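Local coordinates for protein ADP-ribosylating toxin CARDS (Mycoplasma pneumoniae, PDB 4TLV) that transfers ADP-ribose from NAD+ to multiple target proteins as a mono-ADP-ribosylating toxin, vacuolates mammalian cells and disrupts respiratory epithelium, at residues F49-E54 and Q132-T137; E82-Q87 and Q186-Q191. All coordinates share one frame; numbering follows the deposited sequence.

Contact 1. Residues F49-E54 and Q132-T137; sequences FISTSE and QREWFT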
loop_
_atom_site.group_PDB
_atom_site.type_symbol
_atom_site.label_atom_id
_atom_site.label_comp_id
_atom_site.label_asym_id
_atom_site.label_seq_id
_atom_site.Cartn_x
_atom_site.Cartn_y
_atom_site.Cartn_z
ATOM N N PHE A 49 -9.653 -17.209 10.046
ATOM C CA PHE A 49 -8.999 -16.663 8.869
ATOM C C PHE A 49 -7.485 -16.810 8.983
ATOM O O PHE A 49 -6.924 -16.552 10.047
ATOM C CB PHE A 49 -9.344 -15.180 8.722
ATOM C CG PHE A 49 -10.823 -14.905 8.571
ATOM C CD1 PHE A 49 -11.646 -15.808 7.901
ATOM C CD2 PHE A 49 -11.389 -13.741 9.086
ATOM C CE1 PHE A 49 -13.012 -15.566 7.746
ATOM C CE2 PHE A 49 -12.754 -13.484 8.928
ATOM C CZ PHE A 49 -13.570 -14.418 8.253
ATOM N N ILE A 50 -6.828 -17.195 7.887
ATOM C CA ILE A 50 -5.356 -17.265 7.866
ATOM C C ILE A 50 -4.785 -16.142 6.998
ATOM O O ILE A 50 -5.214 -15.950 5.866
ATOM C CB ILE A 50 -4.862 -18.609 7.332
ATOM C CG1 ILE A 50 -5.336 -19.752 8.239
ATOM C CG2 ILE A 50 -3.331 -18.640 7.247
ATOM C CD1 ILE A 50 -5.004 -21.134 7.668
ATOM N N SER A 51 -3.804 -15.411 7.525
ATOM C CA SER A 51 -3.263 -14.251 6.809
ATOM C C SER A 51 -2.145 -14.592 5.831
ATOM O O SER A 51 -1.293 -15.445 6.097
ATOM C CB SER A 51 -2.751 -13.200 7.800
ATOM O OG SER A 51 -1.763 -13.793 8.640
ATOM N N THR A 52 -2.171 -13.908 4.694
ATOM C CA THR A 52 -1.103 -13.960 3.709
ATOM C C THR A 52 -1.001 -12.555 3.122
ATOM O O THR A 52 -1.851 -11.699 3.365
ATOM C CB THR A 52 -1.424 -14.925 2.531
ATOM O OG1 THR A 52 -2.493 -14.370 1.744
ATOM C CG2 THR A 52 -1.819 -16.329 3.028
ATOM N N SER A 53 0.033 -12.320 2.334
ATOM C CA SER A 53 0.255 -11.002 1.757
ATOM C C SER A 53 0.415 -11.108 0.231
ATOM O O SER A 53 0.880 -12.118 -0.286
ATOM C CB SER A 53 1.498 -10.367 2.389
ATOM O OG SER A 53 1.795 -9.133 1.760
ATOM N N GLU A 54 0.014 -10.067 -0.489
ATOM C CA GLU A 54 0.127 -10.073 -1.936
ATOM C C GLU A 54 1.590 -10.032 -2.409
ATOM O O GLU A 54 1.879 -10.420 -3.526
ATOM C CB GLU A 54 -0.666 -8.898 -2.526
ATOM C CG GLU A 54 -1.114 -9.104 -3.968
ATOM C CD GLU A 54 -2.018 -7.968 -4.447
ATOM O OE1 GLU A 54 -3.143 -7.819 -3.916
ATOM O OE2 GLU A 54 -1.597 -7.217 -5.346
ATOM N N GLN A 132 0.268 -4.194 4.786
ATOM C CA GLN A 132 0.341 -5.656 4.854
ATOM C C GLN A 132 -0.145 -6.343 3.571
ATOM O O GLN A 132 0.157 -7.515 3.332
ATOM C CB GLN A 132 -0.428 -6.190 6.077
ATOM C CG GLN A 132 0.197 -5.760 7.406
ATOM C CD GLN A 132 -0.565 -6.262 8.613
ATOM O OE1 GLN A 132 0.169 -6.587 9.655
ATOM N NE2 GLN A 132 -1.804 -6.365 8.605
ATOM N N ARG A 133 -0.889 -5.614 2.745
ATOM C CA ARG A 133 -1.415 -6.176 1.503
ATOM C C ARG A 133 -2.091 -7.512 1.781
ATOM O O ARG A 133 -1.898 -8.471 1.035
ATOM C CB ARG A 133 -0.284 -6.374 0.475
ATOM C CG ARG A 133 0.453 -5.085 0.093
ATOM C CD ARG A 133 -0.263 -4.298 -1.004
ATOM N NE ARG A 133 -0.305 -4.985 -2.315
ATOM C CZ ARG A 133 0.656 -4.934 -3.239
ATOM N NH1 ARG A 133 1.792 -4.256 -3.023
ATOM N NH2 ARG A 133 0.490 -5.572 -4.396
ATOM N N GLU A 134 -2.881 -7.581 2.852
ATOM C CA GLU A 134 -3.387 -8.876 3.334
ATOM C C GLU A 134 -4.473 -9.493 2.464
ATOM O O GLU A 134 -5.452 -8.847 2.115
ATOM C CB GLU A 134 -3.904 -8.810 4.786
ATOM C CG GLU A 134 -4.482 -10.176 5.238
ATOM C CD GLU A 134 -4.873 -10.242 6.704
ATOM O OE1 GLU A 134 -4.872 -9.195 7.389
ATOM O OE2 GLU A 134 -5.193 -11.360 7.161
ATOM N N TRP A 135 -4.272 -10.754 2.114
ATOM C CA TRP A 135 -5.345 -11.600 1.596
ATOM C C TRP A 135 -5.523 -12.646 2.687
ATOM O O TRP A 135 -4.547 -13.270 3.117
ATOM C CB TRP A 135 -4.914 -12.264 0.285
ATOM C CG TRP A 135 -4.942 -11.324 -0.884
ATOM C CD1 TRP A 135 -4.011 -10.388 -1.203
ATOM C CD2 TRP A 135 -5.972 -11.231 -1.879
ATOM N NE1 TRP A 135 -4.391 -9.711 -2.343
ATOM C CE2 TRP A 135 -5.589 -10.217 -2.776
ATOM C CE3 TRP A 135 -7.178 -11.921 -2.101
ATOM C CZ2 TRP A 135 -6.364 -9.868 -3.886
ATOM C CZ3 TRP A 135 -7.950 -11.566 -3.184
ATOM C CH2 TRP A 135 -7.536 -10.544 -4.075
ATOM N N PHE A 136 -6.738 -12.795 3.192
ATOM C CA PHE A 136 -6.975 -13.799 4.215
ATOM C C PHE A 136 -7.723 -14.964 3.602
ATOM O O PHE A 136 -8.477 -14.783 2.640
ATOM C CB PHE A 136 -7.718 -13.217 5.427
ATOM C CG PHE A 136 -9.124 -12.736 5.135
ATOM C CD1 PHE A 136 -9.348 -11.448 4.655
ATOM C CD2 PHE A 136 -10.222 -13.556 5.383
ATOM C CE1 PHE A 136 -10.633 -10.988 4.403
ATOM C CE2 PHE A 136 -11.520 -13.092 5.134
ATOM C CZ PHE A 136 -11.715 -11.801 4.649
ATOM N N THR A 137 -7.503 -16.162 4.139
ATOM C CA THR A 137 -8.232 -17.328 3.650
ATOM C C THR A 137 -9.367 -17.608 4.616
ATOM O O THR A 137 -9.241 -17.387 5.830
ATOM C CB THR A 137 -7.345 -18.568 3.519
ATOM O OG1 THR A 137 -6.872 -18.945 4.814
ATOM C CG2 THR A 137 -6.146 -18.267 2.613
#
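Ile-50 and Thr-137 pair through two backbone hydrogen bonds, Ile-50 N to Thr-137 O at 3.2 Å and Thr-137 N to Ile-50 O at 2.9 Å. The same two-bond pattern recurs at Thr-52 with Trp-135, and Glu-54 N donates to Arg-133 O beyond it. With strand directions 149° apart, this is a twisted antiparallel pair.

Side-chain hydroxyls reinforce the backbone. Thr-52 OG1 lies between its own backbone N and carbonyl carbon (chi1 69°), and it donates to Trp-135 O at 2.7 Å; that carbonyl therefore accepts both the amide and the hydroxyl of one residue. Ser-53 OG, 2.8 Å from Gln-132 O, donates to it, with Thr-55 O as a second partner.

The two carboxylate oxygens of Glu-54 face different residues of 132-137. OE1 offers its anti lone pair to Trp-135 NE1 (2.8 Å) and lies almost in the indole plane. OE2 lies in the guanidinium plane of Arg-133 and forms a salt bridge with NH2 at 2.8 Å, yet is itself approached from above the carboxylate, the two flat groups standing nearly perpendicular; a second salt bridge links OE2 to Arg-590, near the C-terminal end of the chain.

The apolar contact joins Phe-49 and Phe-136, which run side by side. Phe-136 CE2 sits over the centre of the Phe-49 ring, with the planes inclined at 49°, and Trp-197 meets both rings edge-to-face.

Ser-51 to Ser-53 read Ser-Thr-Ser, a motif consistent with the NAD-cleft strand of pertussis-type ADP-ribosyltransferases. Ser-51 O accepts from Arg-12, and Glu-134 OE2, beside Ser-51 CB at 3.1 Å, hydrogen-bonds His-38. Phe-230 of helix 228-231 packs on the face bearing Ser-51, Ser-53 and Glu-134, strand 9-14 touches Ile-50, Thr-52 and Trp-135 on the other, and strand 89-91 pairs with the far edge of strand 134-138.

Contact 2. Residues E82-Q87 and Q186-Q191; sequences EIRADQ and QELQTQ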
loop_
_atom_site.group_PDB
_atom_site.type_symbol
_atom_site.label_atom_id
_atom_site.label_comp_id
_atom_site.label_asym_id
_atom_site.label_seq_id
_atom_site.Cartn_x
_atom_site.Cartn_y
_atom_site.Cartn_z
ATOM N N GLU A 82 5.375 -19.437 -0.696
ATOM C CA GLU A 82 4.649 -18.952 -1.860
ATOM C C GLU A 82 3.441 -19.860 -2.061
ATOM O O GLU A 82 3.593 -21.075 -2.184
ATOM C CB GLU A 82 5.559 -19.016 -3.082
ATOM C CG GLU A 82 4.872 -18.651 -4.385
ATOM C CD GLU A 82 5.816 -18.784 -5.573
ATOM O OE1 GLU A 82 6.189 -19.919 -5.904
ATOM O OE2 GLU A 82 6.187 -17.753 -6.150
ATOM N N ILE A 83 2.243 -19.271 -2.095
ATOM C CA ILE A 83 0.998 -20.019 -1.993
ATOM C C ILE A 83 0.061 -19.621 -3.134
ATOM O O ILE A 83 -0.266 -18.442 -3.280
ATOM C CB ILE A 83 0.287 -19.688 -0.649
ATOM C CG1 ILE A 83 1.214 -19.940 0.551
ATOM C CG2 ILE A 83 -1.043 -20.429 -0.523
ATOM C CD1 ILE A 83 0.750 -19.261 1.857
ATOM N N ARG A 84 -0.376 -20.598 -3.932
ATOM C CA ARG A 84 -1.312 -20.324 -5.013
ATOM C C ARG A 84 -2.650 -19.970 -4.392
ATOM O O ARG A 84 -3.172 -20.714 -3.569
ATOM C CB ARG A 84 -1.475 -21.529 -5.967
ATOM C CG ARG A 84 -2.494 -21.324 -7.088
ATOM C CD ARG A 84 -2.603 -22.565 -8.036
ATOM N NE ARG A 84 -2.542 -23.820 -7.282
ATOM C CZ ARG A 84 -3.547 -24.322 -6.572
ATOM N NH1 ARG A 84 -4.729 -23.700 -6.537
ATOM N NH2 ARG A 84 -3.371 -25.446 -5.885
ATOM N N ALA A 85 -3.200 -18.832 -4.802
ATOM C CA ALA A 85 -4.491 -18.370 -4.293
ATOM C C ALA A 85 -5.656 -18.978 -5.076
ATOM O O ALA A 85 -5.523 -19.287 -6.252
ATOM C CB ALA A 85 -4.562 -16.861 -4.357
ATOM N N ASP A 86 -6.797 -19.142 -4.410
ATOM C CA ASP A 86 -7.993 -19.681 -5.058
ATOM C C ASP A 86 -9.219 -18.962 -4.478
ATOM O O ASP A 86 -9.061 -17.973 -3.773
ATOM C CB ASP A 86 -8.076 -21.217 -4.913
ATOM C CG ASP A 86 -8.146 -21.679 -3.445
ATOM O OD1 ASP A 86 -8.711 -20.944 -2.613
ATOM O OD2 ASP A 86 -7.669 -22.801 -3.130
ATOM N N GLN A 87 -10.424 -19.444 -4.778
ATOM C CA GLN A 87 -11.655 -18.714 -4.430
ATOM C C GLN A 87 -11.889 -18.542 -2.923
ATOM O O GLN A 87 -12.757 -17.761 -2.524
ATOM C CB GLN A 87 -12.887 -19.386 -5.067
ATOM C CG GLN A 87 -13.223 -20.709 -4.378
ATOM C CD GLN A 87 -14.444 -21.436 -4.955
ATOM O OE1 GLN A 87 -14.893 -21.155 -6.074
ATOM N NE2 GLN A 87 -14.980 -22.386 -4.183
ATOM N N GLN A 186 0.079 -28.699 -6.339
ATOM C CA GLN A 186 -0.695 -28.943 -7.549
ATOM C C GLN A 186 -0.896 -27.645 -8.323
ATOM O O GLN A 186 -1.366 -26.655 -7.755
ATOM C CB GLN A 186 -2.050 -29.569 -7.179
ATOM C CG GLN A 186 -1.915 -30.913 -6.459
ATOM C CD GLN A 186 -3.253 -31.488 -6.030
ATOM O OE1 GLN A 186 -4.286 -31.176 -6.620
ATOM N NE2 GLN A 186 -3.242 -32.331 -4.996
ATOM N N GLU A 187 -0.538 -27.634 -9.610
ATOM C CA GLU A 187 -0.748 -26.439 -10.435
ATOM C C GLU A 187 -2.171 -26.460 -10.971
ATOM O O GLU A 187 -2.474 -27.174 -11.930
ATOM C CB GLU A 187 0.247 -26.365 -11.602
ATOM C CG GLU A 187 0.088 -25.105 -12.460
ATOM C CD GLU A 187 -0.050 -23.854 -11.599
ATOM O OE1 GLU A 187 0.965 -23.441 -10.985
ATOM O OE2 GLU A 187 -1.175 -23.301 -11.515
ATOM N N LEU A 188 -3.064 -25.712 -10.338
ATOM C CA LEU A 188 -4.463 -25.773 -10.740
ATOM C C LEU A 188 -4.956 -24.557 -11.528
ATOM O O LEU A 188 -6.130 -24.483 -11.861
ATOM C CB LEU A 188 -5.348 -26.011 -9.522
ATOM C CG LEU A 188 -5.069 -27.339 -8.821
ATOM C CD1 LEU A 188 -5.971 -27.479 -7.583
ATOM C CD2 LEU A 188 -5.257 -28.528 -9.793
ATOM N N GLN A 189 -4.063 -23.613 -11.812
ATOM C CA GLN A 189 -4.422 -22.393 -12.538
ATOM C C GLN A 189 -5.685 -21.723 -11.986
ATOM O O GLN A 189 -6.675 -21.510 -12.700
ATOM C CB GLN A 189 -4.528 -22.634 -14.049
ATOM C CG GLN A 189 -3.255 -23.211 -14.645
ATOM C CD GLN A 189 -3.355 -23.448 -16.155
ATOM O OE1 GLN A 189 -4.415 -23.798 -16.679
ATOM N NE2 GLN A 189 -2.247 -23.258 -16.851
ATOM N N THR A 190 -5.625 -21.391 -10.704
ATOM C CA THR A 190 -6.718 -20.702 -10.017
ATOM C C THR A 190 -6.342 -19.239 -9.808
ATOM O O THR A 190 -5.247 -18.815 -10.173
ATOM C CB THR A 190 -6.990 -21.355 -8.644
ATOM O OG1 THR A 190 -5.773 -21.409 -7.889
ATOM C CG2 THR A 190 -7.517 -22.769 -8.811
ATOM N N GLN A 191 -7.245 -18.464 -9.213
ATOM C CA GLN A 191 -6.933 -17.093 -8.839
ATOM C C GLN A 191 -7.671 -16.745 -7.547
ATOM O O GLN A 191 -8.664 -17.383 -7.215
ATOM C CB GLN A 191 -7.368 -16.132 -9.938
ATOM C CG GLN A 191 -8.878 -16.117 -10.134
ATOM C CD GLN A 191 -9.348 -14.985 -11.029
ATOM O OE1 GLN A 191 -8.716 -14.849 -12.189
ATOM N NE2 GLN A 191 -10.270 -14.233 -10.677
#
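Arg-84 lays one face of its guanidinium against Leu-188, whose CB stands 3.8 Å above the plane and over its centre, while Leu-188 CD1 reaches toward NH2 at 3.7 Å. The two side chains cross at a slant, and with CB over the centre and CD1 near NH2 the leucine covers the charged group with its base as well as its branch.

The nitrogens of the same guanidinium look in two directions. NH1 makes the straighter bond, to Thr-190 OG1 at 2.9 Å with an N-H...O angle of 159°, and the hydroxyl lies in the guanidinium plane. NE and NH2 converge on the carbonyl of Gln-186, but both bonds are weak: NH2 is 3.0 Å from Gln-186 O with an angle of only 127°. The chain reaches this position with CG anti to the backbone N (chi1 177°) and a bend at chi3.

Within the mono-ADP-ribosyltransferase domain, the contact fastens the loop after strand 168-181 to the exit of strand 76-84, a member of the five-stranded antiparallel sheet. Thr-190 does this by relay: its OG1 accepts from Arg-84 and donates to Ala-85 O at 2.7 Å, so one hydroxyl ties together the side chain of one residue and the carbonyl of the next. Further on, Asp-86 CA approaches Gln-191 O at 3.2 Å in a CA-H...O contact.

Glu-187 adds opposite charge without a salt bridge to Arg-84. Its OE2 is 4.5 Å from Arg-84 NE, well out of the guanidinium plane, which may stabilise the cation at long range. That oxygen instead accepts from Gln-189 N at 2.9 Å through its anti lone pair, a bond within the loop that spans two residues, while OE1 is held by Tyr-185 OH and a salt bridge to Arg-8.

From the N terminus the chain runs through strand 49-53, then strand 76-84 with residues 82-87, then strand 134-138, and last the loop holding 186-191. Contact 1 closes a loop of 77 residues and contact 2 one of 98; because the segments alternate, the closures cross instead of nesting. Contact 1 belongs to the three-stranded sheet 49-53, 134-138 and 89-91, whereas contact 2 joins the five-stranded sheet to a surface loop. Their centres lie 14 Å apart. Thr-52 CG2 packs on Ile-83 CD1 at 4.1 Å, one residue before the arginine that holds the loop, which brings the two sheets of the transferase domain together there.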